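Local coordinates for putative glucoamylase (PDB 3EU8), which is a putative glucoamylase that probably hydrolyses glycosidic bonds in glucose-containing saccharides, though its natural substrate is not established, at residues H49-Y54 against P384-A389; A73-I78 against G405-L410; N181-H186 against A222-E227; I244-R249 against T289-E294. One frame throughout, in Å; residues are numbered along the deposited sequence.

In the fold
The four contacts illustrate how a chain of the six-hairpin glycosidase clan, whose core is an alpha/alpha toroid, ties distant sequence together. Interactions 1 and 2 are the long-range closures: their segments alternate along the chain, and helix 389-404 links the strand of interaction 1 to the short helix of interaction 2, so early and late parts meet twice, with centres about 26 Å apart. Interactions 3 and 4 are shorter closures, nested within both and in series, also with centres about 26 Å apart. Interactions 1 and 3 face each other across the centre of the chain, their centres about 37 Å apart. Interaction 4 joins a beta-hairpin to helix 281-298; interaction 2 is a buried helix-helix contact.

Interaction 1. Residues H49-Y54 against P384-A389; sequences HMDGEY and PKRYLA
A two-stranded antiparallel ladder closes here as the non-hydrogen-bonded pair of H49 and R386, and a type I turn from H49 to G52 leads on from it. R386 lies flat on H49: guanidinium and imidazole planes are 9° apart, and R386 CD sits over the H49 ring centre, 3.7 Å from the centroid, as a CH-pi contact. The opposite face of the imidazole is met by Y54. The rotation of that ring is fixed at both nitrogens, ND1 giving a nearly straight 2.7 Å bond to E53 O while NE2 pairs with Y317.

D51 has its CG between the backbone N and the carbonyl carbon (chi1 52°), which presents the carboxylate to the guanidinium edge. A side-on salt bridge results, with R386 NE 3.0 Å from D51 OD1 and R386 NH2 2.8 Å from D51 OD2. From the other face of the carboxylate, E53 N reaches OD2 in an Asx turn. A water joins D51 OD1 to K385 N, and M50 N donates to K385 O at 2.8 Å. The selenium of M50, a selenomethionine, makes a Met-aromatic contact with the edge of Y387, SE lying 4.2 Å from CE2.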
loop_
_atom_site.group_PDB
_atom_site.type_symbol
_atom_site.label_atom_id
_atom_site.label_comp_id
_atom_site.label_asym_id
_atom_site.label_seq_id
_atom_site.Cartn_x
_atom_site.Cartn_y
_atom_site.Cartn_z
ATOM N N HIS A 49 11.635 3.887 -14.848
ATOM C CA HIS A 49 12.822 4.748 -14.777
ATOM C C HIS A 49 12.887 5.695 -15.954
ATOM O O HIS A 49 13.034 5.257 -17.114
ATOM C CB HIS A 49 14.120 3.907 -14.685
ATOM C CG HIS A 49 14.193 2.982 -13.497
ATOM N ND1 HIS A 49 15.219 2.072 -13.336
ATOM C CD2 HIS A 49 13.384 2.819 -12.413
ATOM C CE1 HIS A 49 15.045 1.400 -12.207
ATOM N NE2 HIS A 49 13.946 1.842 -11.621
HETATM N N MSE A 50 12.745 7.006 -15.686
HETATM C CA MSE A 50 12.736 7.998 -16.784
HETATM C C MSE A 50 14.081 8.018 -17.524
HETATM O O MSE A 50 14.154 8.397 -18.688
HETATM C CB MSE A 50 12.434 9.413 -16.282
HETATM C CG MSE A 50 11.093 9.591 -15.567
HETATM SE SE MSE A 50 9.571 8.905 -16.503
HETATM C CE MSE A 50 9.366 10.273 -17.650
ATOM N N ASP A 51 15.136 7.603 -16.842
ATOM C CA ASP A 51 16.469 7.474 -17.456
ATOM C C ASP A 51 16.695 6.223 -18.323
ATOM O O ASP A 51 17.713 6.140 -18.978
ATOM C CB ASP A 51 17.515 7.504 -16.353
ATOM C CG ASP A 51 17.233 6.495 -15.258
ATOM O OD1 ASP A 51 16.431 6.815 -14.339
ATOM O OD2 ASP A 51 17.812 5.379 -15.320
ATOM N N GLY A 52 15.802 5.235 -18.254
ATOM C CA GLY A 52 15.826 4.069 -19.093
ATOM C C GLY A 52 16.752 2.945 -18.697
ATOM O O GLY A 52 16.776 1.902 -19.343
ATOM N N GLU A 53 17.499 3.142 -17.628
ATOM C CA GLU A 53 18.458 2.151 -17.139
ATOM C C GLU A 53 17.844 1.296 -16.046
ATOM O O GLU A 53 17.309 1.810 -15.076
ATOM C CB GLU A 53 19.719 2.858 -16.628
ATOM C CG GLU A 53 20.904 1.972 -16.275
ATOM C CD GLU A 53 22.146 2.814 -15.919
ATOM O OE1 GLU A 53 22.003 4.017 -15.518
ATOM O OE2 GLU A 53 23.270 2.265 -16.041
ATOM N N TYR A 54 17.911 -0.016 -16.224
ATOM C CA TYR A 54 17.296 -0.985 -15.322
ATOM C C TYR A 54 18.337 -2.036 -14.934
ATOM O O TYR A 54 18.419 -3.069 -15.588
ATOM C CB TYR A 54 16.098 -1.655 -16.010
ATOM C CG TYR A 54 14.949 -0.706 -16.234
ATOM C CD1 TYR A 54 14.055 -0.427 -15.211
ATOM C CD2 TYR A 54 14.773 -0.074 -17.454
ATOM C CE1 TYR A 54 13.023 0.450 -15.408
ATOM C CE2 TYR A 54 13.741 0.826 -17.664
ATOM C CZ TYR A 54 12.873 1.088 -16.638
ATOM O OH TYR A 54 11.821 1.955 -16.807
ATOM N N PRO A 384 16.969 10.597 -8.264
ATOM C CA PRO A 384 16.575 9.696 -9.338
ATOM C C PRO A 384 15.210 10.051 -9.920
ATOM O O PRO A 384 14.282 10.419 -9.183
ATOM C CB PRO A 384 16.514 8.318 -8.645
ATOM C CG PRO A 384 16.195 8.641 -7.237
ATOM C CD PRO A 384 17.029 9.890 -6.982
ATOM N N LYS A 385 15.117 9.979 -11.241
ATOM C CA LYS A 385 13.883 10.221 -11.931
ATOM C C LYS A 385 13.221 8.839 -12.135
ATOM O O LYS A 385 13.155 8.322 -13.235
ATOM C CB LYS A 385 14.151 10.965 -13.236
ATOM C CG LYS A 385 14.727 12.360 -13.033
ATOM C CD LYS A 385 14.758 13.166 -14.371
ATOM C CE LYS A 385 15.505 14.548 -14.212
ATOM N NZ LYS A 385 14.630 15.639 -13.699
ATOM N N ARG A 386 12.814 8.230 -11.020
ATOM C CA ARG A 386 12.377 6.845 -10.992
ATOM C C ARG A 386 11.176 6.704 -10.045
ATOM O O ARG A 386 11.051 7.413 -9.024
ATOM C CB ARG A 386 13.521 5.897 -10.540
ATOM C CG ARG A 386 14.739 6.013 -11.366
ATOM C CD ARG A 386 15.876 5.130 -10.942
ATOM N NE ARG A 386 16.816 4.923 -12.047
ATOM C CZ ARG A 386 17.862 4.090 -12.003
ATOM N NH1 ARG A 386 18.125 3.380 -10.925
ATOM N NH2 ARG A 386 18.643 3.953 -13.043
ATOM N N TYR A 387 10.324 5.744 -10.381
ATOM C CA TYR A 387 9.070 5.500 -9.690
ATOM C C TYR A 387 8.954 4.023 -9.328
ATOM O O TYR A 387 9.516 3.149 -10.018
ATOM C CB TYR A 387 7.922 5.841 -10.635
ATOM C CG TYR A 387 7.769 7.296 -11.022
ATOM C CD1 TYR A 387 7.334 8.223 -10.095
ATOM C CD2 TYR A 387 8.001 7.733 -12.326
ATOM C CE1 TYR A 387 7.177 9.575 -10.435
ATOM C CE2 TYR A 387 7.826 9.088 -12.694
ATOM C CZ TYR A 387 7.400 10.003 -11.747
ATOM O OH TYR A 387 7.197 11.357 -12.044
ATOM N N LEU A 388 8.213 3.749 -8.254
ATOM C CA LEU A 388 7.795 2.372 -7.871
ATOM C C LEU A 388 6.299 2.402 -7.606
ATOM O O LEU A 388 5.811 3.328 -6.922
ATOM C CB LEU A 388 8.524 1.894 -6.581
ATOM C CG LEU A 388 10.048 1.695 -6.585
ATOM C CD1 LEU A 388 10.548 1.400 -5.175
ATOM C CD2 LEU A 388 10.479 0.601 -7.539
ATOM N N ALA A 389 5.576 1.407 -8.147
ATOM C CA ALA A 389 4.112 1.245 -7.953
ATOM C C ALA A 389 3.709 1.335 -6.507
ATOM O O ALA A 389 2.717 2.003 -6.179
ATOM C CB ALA A 389 3.613 -0.108 -8.551
HETATM O O HOH W 1 17.217 8.867 -12.940
#

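Interaction 2. Residues A73-I78 against G405-L410; sequences AILAGI and GLLWKL. With EDO (1,2-ethanediol), chain B.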
loop_
_atom_site.group_PDB
_atom_site.type_symbol
_atom_site.label_atom_id
_atom_site.label_comp_id
_atom_site.label_asym_id
_atom_site.label_seq_id
_atom_site.Cartn_x
_atom_site.Cartn_y
_atom_site.Cartn_z
ATOM N N ALA A 73 -6.241 3.699 -7.100
ATOM C CA ALA A 73 -5.951 5.022 -7.688
ATOM C C ALA A 73 -6.793 5.249 -8.921
ATOM O O ALA A 73 -7.253 6.352 -9.139
ATOM C CB ALA A 73 -4.465 5.183 -8.030
ATOM N N ILE A 74 -6.985 4.202 -9.729
ATOM C CA ILE A 74 -7.791 4.310 -10.967
ATOM C C ILE A 74 -9.270 4.537 -10.634
ATOM O O ILE A 74 -9.916 5.355 -11.291
ATOM C CB ILE A 74 -7.613 3.105 -11.895
ATOM C CG1 ILE A 74 -6.199 3.156 -12.526
ATOM C CG2 ILE A 74 -8.689 3.083 -13.019
ATOM C CD1 ILE A 74 -5.746 1.827 -13.142
ATOM N N LEU A 75 -9.796 3.836 -9.639
ATOM C CA LEU A 75 -11.163 4.117 -9.103
ATOM C C LEU A 75 -11.368 5.579 -8.762
ATOM O O LEU A 75 -12.383 6.197 -9.177
ATOM C CB LEU A 75 -11.456 3.338 -7.818
ATOM C CG LEU A 75 -11.954 1.921 -7.967
ATOM C CD1 LEU A 75 -12.055 1.226 -6.611
ATOM C CD2 LEU A 75 -13.253 1.873 -8.761
ATOM N N ALA A 76 -10.416 6.126 -7.991
ATOM C CA ALA A 76 -10.427 7.574 -7.681
ATOM C C ALA A 76 -10.550 8.423 -8.953
ATOM O O ALA A 76 -11.313 9.389 -8.980
ATOM C CB ALA A 76 -9.186 7.987 -6.909
ATOM N N GLY A 77 -9.788 8.067 -9.985
ATOM C CA GLY A 77 -9.794 8.777 -11.261
ATOM C C GLY A 77 -11.093 8.712 -12.031
ATOM O O GLY A 77 -11.539 9.714 -12.575
ATOM N N ILE A 78 -11.700 7.529 -12.079
ATOM C CA ILE A 78 -13.036 7.344 -12.679
ATOM C C ILE A 78 -14.034 8.250 -11.934
ATOM O O ILE A 78 -14.835 8.971 -12.565
ATOM C CB ILE A 78 -13.471 5.826 -12.634
ATOM C CG1 ILE A 78 -12.472 4.961 -13.434
ATOM C CG2 ILE A 78 -14.989 5.598 -13.086
ATOM C CD1 ILE A 78 -12.655 3.451 -13.373
ATOM N N GLY A 405 -13.043 10.140 1.379
ATOM C CA GLY A 405 -13.194 8.838 2.027
ATOM C C GLY A 405 -13.553 7.711 1.052
ATOM O O GLY A 405 -13.979 6.667 1.520
ATOM N N LEU A 406 -13.352 7.905 -0.266
ATOM C CA LEU A 406 -13.858 6.997 -1.301
ATOM C C LEU A 406 -13.522 5.515 -1.057
ATOM O O LEU A 406 -14.425 4.654 -1.040
ATOM C CB LEU A 406 -13.352 7.403 -2.701
ATOM C CG LEU A 406 -13.699 6.479 -3.903
ATOM C CD1 LEU A 406 -15.230 6.393 -4.122
ATOM C CD2 LEU A 406 -13.024 6.931 -5.157
ATOM N N LEU A 407 -12.237 5.220 -0.930
ATOM C CA LEU A 407 -11.784 3.824 -0.865
ATOM C C LEU A 407 -12.241 3.170 0.425
ATOM O O LEU A 407 -12.713 2.061 0.412
ATOM C CB LEU A 407 -10.262 3.690 -1.058
ATOM C CG LEU A 407 -9.725 3.970 -2.467
ATOM C CD1 LEU A 407 -10.598 3.358 -3.533
ATOM C CD2 LEU A 407 -9.526 5.450 -2.723
ATOM N N TRP A 408 -12.158 3.901 1.528
ATOM C CA TRP A 408 -12.723 3.448 2.806
ATOM C C TRP A 408 -14.207 3.100 2.695
ATOM O O TRP A 408 -14.638 2.007 3.071
ATOM C CB TRP A 408 -12.548 4.518 3.868
ATOM C CG TRP A 408 -11.098 4.740 4.328
ATOM C CD1 TRP A 408 -10.087 3.819 4.327
ATOM C CD2 TRP A 408 -10.535 5.945 4.900
ATOM N NE1 TRP A 408 -8.939 4.386 4.800
ATOM C CE2 TRP A 408 -9.189 5.666 5.207
ATOM C CE3 TRP A 408 -11.051 7.215 5.210
ATOM C CZ2 TRP A 408 -8.325 6.634 5.771
ATOM C CZ3 TRP A 408 -10.206 8.152 5.788
ATOM C CH2 TRP A 408 -8.863 7.867 6.037
ATOM N N LYS A 409 -14.997 4.021 2.153
ATOM C CA LYS A 409 -16.427 3.781 2.026
ATOM C C LYS A 409 -16.726 2.521 1.213
ATOM O O LYS A 409 -17.600 1.740 1.568
ATOM C CB LYS A 409 -17.106 4.992 1.444
ATOM C CG LYS A 409 -17.069 6.189 2.360
ATOM C CD LYS A 409 -17.503 7.449 1.646
ATOM C CE LYS A 409 -17.564 8.596 2.638
ATOM N NZ LYS A 409 -18.001 9.855 1.934
ATOM N N LEU A 410 -15.993 2.333 0.126
ATOM C CA LEU A 410 -16.178 1.172 -0.758
ATOM C C LEU A 410 -15.772 -0.136 -0.075
ATOM O O LEU A 410 -16.577 -1.052 0.020
ATOM C CB LEU A 410 -15.379 1.373 -2.036
ATOM C CG LEU A 410 -15.975 2.419 -2.963
ATOM C CD1 LEU A 410 -15.023 2.722 -4.106
ATOM C CD2 LEU A 410 -17.356 1.934 -3.470
HETATM C C1 EDO B . -16.337 10.223 -3.267
HETATM O O1 EDO B . -17.269 10.010 -4.322
HETATM C C2 EDO B . -16.552 9.264 -2.089
HETATM O O2 EDO B . -17.812 9.463 -1.441
#
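With CG anti to the backbone N (chi1 175°), L406 sends its CD2 methyl towards A76, whereas L75 has CG anti to its carbonyl carbon and points CD1 at L407 and L410. Two helices of the alpha/alpha fold meet through these groups, 64-79 and the short 406-412, their local axes nearly perpendicular at 104° and 10.8 Å apart at closest approach. At that spacing the backbones do not meet, and leucine branches carry the contact without any hydrogen bond across it. L406 CD2 touches A76 CA directly at 3.7 Å, with the short A76 side chain alongside. L75 CD1 lies 4.0 Å from L407 CD1 and meets L410 CD1 tip to tip at 4.2 Å.

Neighbouring helices complete the buried cluster: A144, V145 and Y148 of helix 132-149 pack on L75, while V397 of helix 389-404 meets L407. G405, with positive phi, makes the bend between helix 389-404 and helix 406-412. An ethanediol, most likely a crystallisation additive, lies against L406 CB and CD1, the branch not touching A76. It is hydrogen-bonded to D79, and K409 NZ, itself hydrogen-bonded to T404 O, adds a weak 3.4 Å bond to ethanediol O2.

Interaction 3. Residues N181-H186 against A222-E227; sequences NVLYWH and AAVYHE
Polar contact between N181 and E227 comes down to one hydrogen bond, from N181 ND2 to E227 OE1, 3.1 Å long with an N-H...acceptor angle of 153°. The amide and carboxylate planes stand nearly perpendicular, at 86°, and the donor comes from above the carboxylate plane, so one oxygen is used and the pair does not lie flat. The other end of the amide, OD1, has a weak bond to R176. The carbonyl oxygens of N181 and V224 also come close, but both are acceptors and no bond joins them.

Apolar contact falls mainly to V224, whose two methyls face the passing chain from one side. V224 CG1, anti to its backbone N (chi1 168°), lies against V182 N and 3.9 Å from L183 CG, while V224 CG2 is 4.0 Å from N181 CA. Y209 of helix 206-214 packs on both V182 and V224, and its hydroxyl is hydrogen-bonded to L183 N; M208 and A212 of the same helix meet the L183 side chain.

A van der Waals contact sets the A223 methyl against the N181 amide group, CB 3.7 Å from N181 OD1.

Helix 222-229 widens into a pi-type turn at 224-227. The 181-183 end of the segment abuts it and the rest runs away. The centre of the contact lies about 21 Å from the centre of the chain, a loop-on-helix contact at the periphery of a six-hairpin-clan protein.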
loop_
_atom_site.group_PDB
_atom_site.type_symbol
_atom_site.label_atom_id
_atom_site.label_comp_id
_atom_site.label_asym_id
_atom_site.label_seq_id
_atom_site.Cartn_x
_atom_site.Cartn_y
_atom_site.Cartn_z
ATOM N N ASN A 181 -2.612 -22.172 13.605
ATOM C CA ASN A 181 -3.234 -20.887 13.922
ATOM C C ASN A 181 -2.336 -19.671 13.640
ATOM O O ASN A 181 -2.025 -18.847 14.512
ATOM C CB ASN A 181 -3.748 -20.883 15.353
ATOM C CG ASN A 181 -4.914 -21.823 15.536
ATOM O OD1 ASN A 181 -5.727 -22.006 14.621
ATOM N ND2 ASN A 181 -5.015 -22.419 16.713
ATOM N N VAL A 182 -1.981 -19.569 12.366
ATOM C CA VAL A 182 -1.122 -18.508 11.838
ATOM C C VAL A 182 -1.198 -18.598 10.323
ATOM O O VAL A 182 -1.547 -19.665 9.784
ATOM C CB VAL A 182 0.339 -18.654 12.334
ATOM C CG1 VAL A 182 0.920 -19.980 11.839
ATOM C CG2 VAL A 182 1.184 -17.417 11.903
ATOM N N LEU A 183 -0.866 -17.495 9.641
ATOM C CA LEU A 183 -0.700 -17.477 8.185
ATOM C C LEU A 183 0.780 -17.378 7.804
ATOM O O LEU A 183 1.529 -16.587 8.385
ATOM C CB LEU A 183 -1.493 -16.325 7.551
ATOM C CG LEU A 183 -3.003 -16.485 7.665
ATOM C CD1 LEU A 183 -3.718 -15.196 7.313
ATOM C CD2 LEU A 183 -3.553 -17.665 6.843
ATOM N N TYR A 184 1.173 -18.192 6.825
ATOM C CA TYR A 184 2.477 -18.121 6.184
ATOM C C TYR A 184 2.417 -17.217 4.945
ATOM O O TYR A 184 1.426 -17.206 4.237
ATOM C CB TYR A 184 2.949 -19.510 5.785
ATOM C CG TYR A 184 3.468 -20.289 6.934
ATOM C CD1 TYR A 184 2.592 -20.769 7.902
ATOM C CD2 TYR A 184 4.830 -20.487 7.115
ATOM C CE1 TYR A 184 3.058 -21.445 8.999
ATOM C CE2 TYR A 184 5.301 -21.196 8.198
ATOM C CZ TYR A 184 4.404 -21.665 9.147
ATOM O OH TYR A 184 4.827 -22.386 10.255
ATOM N N TRP A 185 3.471 -16.446 4.750
ATOM C CA TRP A 185 3.576 -15.433 3.716
ATOM C C TRP A 185 3.602 -16.082 2.307
ATOM O O TRP A 185 2.973 -15.587 1.380
ATOM C CB TRP A 185 4.875 -14.618 3.979
ATOM C CG TRP A 185 5.045 -13.339 3.243
ATOM C CD1 TRP A 185 4.966 -13.134 1.881
ATOM C CD2 TRP A 185 5.346 -12.058 3.821
ATOM N NE1 TRP A 185 5.196 -11.808 1.588
ATOM C CE2 TRP A 185 5.433 -11.125 2.758
ATOM C CE3 TRP A 185 5.551 -11.608 5.136
ATOM C CZ2 TRP A 185 5.702 -9.750 2.972
ATOM C CZ3 TRP A 185 5.821 -10.241 5.349
ATOM C CH2 TRP A 185 5.882 -9.333 4.269
ATOM N N HIS A 186 4.325 -17.190 2.185
ATOM C CA HIS A 186 4.625 -17.803 0.898
ATOM C C HIS A 186 4.260 -19.287 0.857
ATOM O O HIS A 186 4.258 -19.949 1.894
ATOM C CB HIS A 186 6.131 -17.743 0.546
ATOM C CG HIS A 186 6.827 -16.466 0.899
ATOM N ND1 HIS A 186 7.515 -16.297 2.087
ATOM C CD2 HIS A 186 7.011 -15.324 0.190
ATOM C CE1 HIS A 186 8.064 -15.092 2.103
ATOM N NE2 HIS A 186 7.751 -14.471 0.974
ATOM N N ALA A 222 -11.028 -17.308 13.904
ATOM C CA ALA A 222 -10.526 -16.174 14.654
ATOM C C ALA A 222 -9.184 -16.495 15.341
ATOM O O ALA A 222 -8.336 -15.620 15.444
ATOM C CB ALA A 222 -11.631 -15.663 15.676
ATOM N N ALA A 223 -8.987 -17.748 15.769
ATOM C CA ALA A 223 -7.737 -18.196 16.423
ATOM C C ALA A 223 -6.492 -17.906 15.596
ATOM O O ALA A 223 -5.417 -17.712 16.149
ATOM C CB ALA A 223 -7.777 -19.700 16.712
ATOM N N VAL A 224 -6.630 -17.934 14.271
ATOM C CA VAL A 224 -5.509 -17.659 13.367
ATOM C C VAL A 224 -4.995 -16.215 13.616
ATOM O O VAL A 224 -3.794 -15.965 13.613
ATOM C CB VAL A 224 -5.903 -17.902 11.860
ATOM C CG1 VAL A 224 -4.863 -17.355 10.926
ATOM C CG2 VAL A 224 -6.151 -19.407 11.588
ATOM N N TYR A 225 -5.924 -15.282 13.835
ATOM C CA TYR A 225 -5.582 -13.884 14.153
ATOM C C TYR A 225 -5.054 -13.723 15.579
ATOM O O TYR A 225 -4.011 -13.107 15.821
ATOM C CB TYR A 225 -6.828 -13.015 13.928
ATOM C CG TYR A 225 -6.670 -11.557 14.262
ATOM C CD1 TYR A 225 -5.898 -10.716 13.487
ATOM C CD2 TYR A 225 -7.311 -11.015 15.360
ATOM C CE1 TYR A 225 -5.772 -9.379 13.804
ATOM C CE2 TYR A 225 -7.189 -9.693 15.685
ATOM C CZ TYR A 225 -6.417 -8.870 14.918
ATOM O OH TYR A 225 -6.316 -7.537 15.298
ATOM N N HIS A 226 -5.786 -14.272 16.536
ATOM C CA HIS A 226 -5.465 -14.066 17.956
ATOM C C HIS A 226 -4.149 -14.689 18.405
ATOM O O HIS A 226 -3.399 -14.064 19.135
ATOM C CB HIS A 226 -6.615 -14.559 18.815
ATOM C CG HIS A 226 -7.822 -13.710 18.672
ATOM N ND1 HIS A 226 -7.806 -12.362 18.962
ATOM C CD2 HIS A 226 -9.059 -13.989 18.203
ATOM C CE1 HIS A 226 -9.002 -11.856 18.708
ATOM N NE2 HIS A 226 -9.782 -12.822 18.251
ATOM N N GLU A 227 -3.892 -15.905 17.928
ATOM C CA GLU A 227 -2.659 -16.623 18.193
ATOM C C GLU A 227 -1.536 -16.277 17.213
ATOM O O GLU A 227 -0.408 -16.108 17.619
ATOM C CB GLU A 227 -2.918 -18.132 18.147
ATOM C CG GLU A 227 -3.972 -18.619 19.198
ATOM C CD GLU A 227 -4.171 -20.152 19.218
ATOM O OE1 GLU A 227 -3.253 -20.929 18.791
ATOM O OE2 GLU A 227 -5.266 -20.563 19.673
#

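Interaction 4. Residues I244-R249 against T289-E294; sequences IELHLR and TLVNRE
I244 and V291 form the tight half of this contact, their side chains lying alongside and pointing opposite ways, with I244 CB 3.8 Å from V291 CG2. The I244 chain then reaches over the helix backbone: with CG1 anti to the carbonyl carbon (chi1 -62°), its CD1 comes to 3.5 Å from L290 O and 4.0 Å from L290 CB. Strand 244-248 is the second arm of a beta-hairpin, paired with 236-241; the local axes of 244-248 and 289-294 make 143° between their directions, a roughly antiparallel run, and approach to 8.8 Å. V241 of the partner arm also packs on V291. N287 ND2 ties the hairpin to the same helix by bonding to E245 O.

Beyond the I244-V291-L290 grip the fit relaxes. L246 CD1 only grazes V291 CG2, at 4.3 Å, and turns largely to E284, N287 and L288 on the preceding helical turns. At the thin, partly exposed margin the I244 tip, CD1, meets E294 CB at 4.1 Å, and L290 lies beside a bound ethanediol.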
loop_
_atom_site.group_PDB
_atom_site.type_symbol
_atom_site.label_atom_id
_atom_site.label_comp_id
_atom_site.label_asym_id
_atom_site.label_seq_id
_atom_site.Cartn_x
_atom_site.Cartn_y
_atom_site.Cartn_z
ATOM N N ILE A 244 7.048 9.853 21.924
ATOM C CA ILE A 244 5.672 9.664 21.467
ATOM C C ILE A 244 5.242 8.213 21.779
ATOM O O ILE A 244 5.992 7.268 21.577
ATOM C CB ILE A 244 5.548 10.059 20.000
ATOM C CG1 ILE A 244 5.877 11.536 19.848
ATOM C CG2 ILE A 244 4.119 9.786 19.419
ATOM C CD1 ILE A 244 6.196 11.941 18.415
ATOM N N GLU A 245 4.061 8.065 22.365
ATOM C CA GLU A 245 3.522 6.758 22.730
ATOM C C GLU A 245 3.142 5.931 21.498
ATOM O O GLU A 245 2.426 6.417 20.601
ATOM C CB GLU A 245 2.285 6.955 23.611
ATOM C CG GLU A 245 1.670 5.702 24.280
ATOM C CD GLU A 245 2.557 5.018 25.335
ATOM O OE1 GLU A 245 3.395 5.663 26.040
ATOM O OE2 GLU A 245 2.385 3.792 25.454
ATOM N N LEU A 246 3.628 4.687 21.465
ATOM C CA LEU A 246 3.129 3.651 20.576
ATOM C C LEU A 246 2.589 2.534 21.464
ATOM O O LEU A 246 3.233 2.135 22.443
ATOM C CB LEU A 246 4.220 3.124 19.604
ATOM C CG LEU A 246 4.734 4.125 18.557
ATOM C CD1 LEU A 246 5.931 3.602 17.705
ATOM C CD2 LEU A 246 3.570 4.644 17.666
ATOM N N HIS A 247 1.406 2.034 21.111
ATOM C CA HIS A 247 0.708 0.976 21.863
ATOM C C HIS A 247 1.194 -0.415 21.460
ATOM O O HIS A 247 1.205 -1.313 22.281
ATOM C CB HIS A 247 -0.786 1.061 21.598
ATOM C CG HIS A 247 -1.637 0.216 22.510
ATOM N ND1 HIS A 247 -1.725 0.426 23.872
ATOM C CD2 HIS A 247 -2.480 -0.810 22.236
ATOM C CE1 HIS A 247 -2.566 -0.450 24.399
ATOM N NE2 HIS A 247 -3.045 -1.207 23.426
ATOM N N LEU A 248 1.601 -0.589 20.204
ATOM C CA LEU A 248 1.830 -1.939 19.674
ATOM C C LEU A 248 3.285 -2.382 19.744
ATOM O O LEU A 248 4.183 -1.548 19.880
ATOM C CB LEU A 248 1.295 -2.047 18.243
ATOM C CG LEU A 248 -0.219 -1.816 18.048
ATOM C CD1 LEU A 248 -0.587 -1.916 16.555
ATOM C CD2 LEU A 248 -1.063 -2.782 18.880
ATOM N N ARG A 249 3.501 -3.701 19.711
ATOM C CA ARG A 249 4.843 -4.254 19.584
ATOM C C ARG A 249 5.172 -4.296 18.095
ATOM O O ARG A 249 4.493 -4.985 17.349
ATOM C CB ARG A 249 4.952 -5.668 20.129
ATOM C CG ARG A 249 6.279 -6.311 19.681
ATOM C CD ARG A 249 6.320 -7.796 19.597
ATOM N NE ARG A 249 5.253 -8.447 18.834
ATOM C CZ ARG A 249 4.822 -9.687 19.095
ATOM N NH1 ARG A 249 5.340 -10.396 20.105
ATOM N NH2 ARG A 249 3.854 -10.230 18.372
ATOM N N THR A 289 3.394 8.053 12.527
ATOM C CA THR A 289 3.706 9.122 11.568
ATOM C C THR A 289 4.424 10.240 12.313
ATOM O O THR A 289 5.398 10.773 11.826
ATOM C CB THR A 289 2.389 9.681 10.910
ATOM O OG1 THR A 289 1.671 8.609 10.288
ATOM C CG2 THR A 289 2.658 10.768 9.878
ATOM N N LEU A 290 3.948 10.581 13.508
ATOM C CA LEU A 290 4.554 11.656 14.288
ATOM C C LEU A 290 5.952 11.305 14.846
ATOM O O LEU A 290 6.802 12.200 14.947
ATOM C CB LEU A 290 3.607 12.135 15.397
ATOM C CG LEU A 290 2.265 12.806 14.989
ATOM C CD1 LEU A 290 1.364 13.079 16.264
ATOM C CD2 LEU A 290 2.439 14.091 14.201
ATOM N N VAL A 291 6.190 10.029 15.185
ATOM C CA VAL A 291 7.528 9.517 15.560
ATOM C C VAL A 291 8.528 9.710 14.405
ATOM O O VAL A 291 9.677 10.109 14.605
ATOM C CB VAL A 291 7.469 8.008 15.878
ATOM C CG1 VAL A 291 8.845 7.366 15.887
ATOM C CG2 VAL A 291 6.736 7.782 17.149
ATOM N N ASN A 292 8.061 9.407 13.198
ATOM C CA ASN A 292 8.836 9.551 11.985
ATOM C C ASN A 292 9.188 11.028 11.784
ATOM O O ASN A 292 10.352 11.380 11.588
ATOM C CB ASN A 292 8.020 9.013 10.779
ATOM C CG ASN A 292 8.896 8.643 9.578
ATOM O OD1 ASN A 292 9.341 9.502 8.841
ATOM N ND2 ASN A 292 9.121 7.349 9.379
ATOM N N ARG A 293 8.172 11.885 11.835
ATOM C CA ARG A 293 8.354 13.324 11.702
ATOM C C ARG A 293 9.329 13.862 12.750
ATOM O O ARG A 293 10.218 14.657 12.440
ATOM C CB ARG A 293 7.014 13.987 11.864
ATOM C CG ARG A 293 7.054 15.466 11.859
ATOM C CD ARG A 293 5.659 16.013 11.986
ATOM N NE ARG A 293 5.694 17.475 11.980
ATOM C CZ ARG A 293 5.857 18.254 13.053
ATOM N NH1 ARG A 293 6.032 17.760 14.271
ATOM N NH2 ARG A 293 5.876 19.564 12.887
ATOM N N GLU A 294 9.161 13.414 13.988
ATOM C CA GLU A 294 9.980 13.885 15.071
ATOM C C GLU A 294 11.440 13.506 14.878
ATOM O O GLU A 294 12.316 14.347 15.090
ATOM C CB GLU A 294 9.482 13.377 16.414
ATOM C CG GLU A 294 9.985 14.215 17.580
ATOM C CD GLU A 294 9.460 15.667 17.576
ATOM O OE1 GLU A 294 8.375 15.953 17.003
ATOM O OE2 GLU A 294 10.155 16.537 18.137
#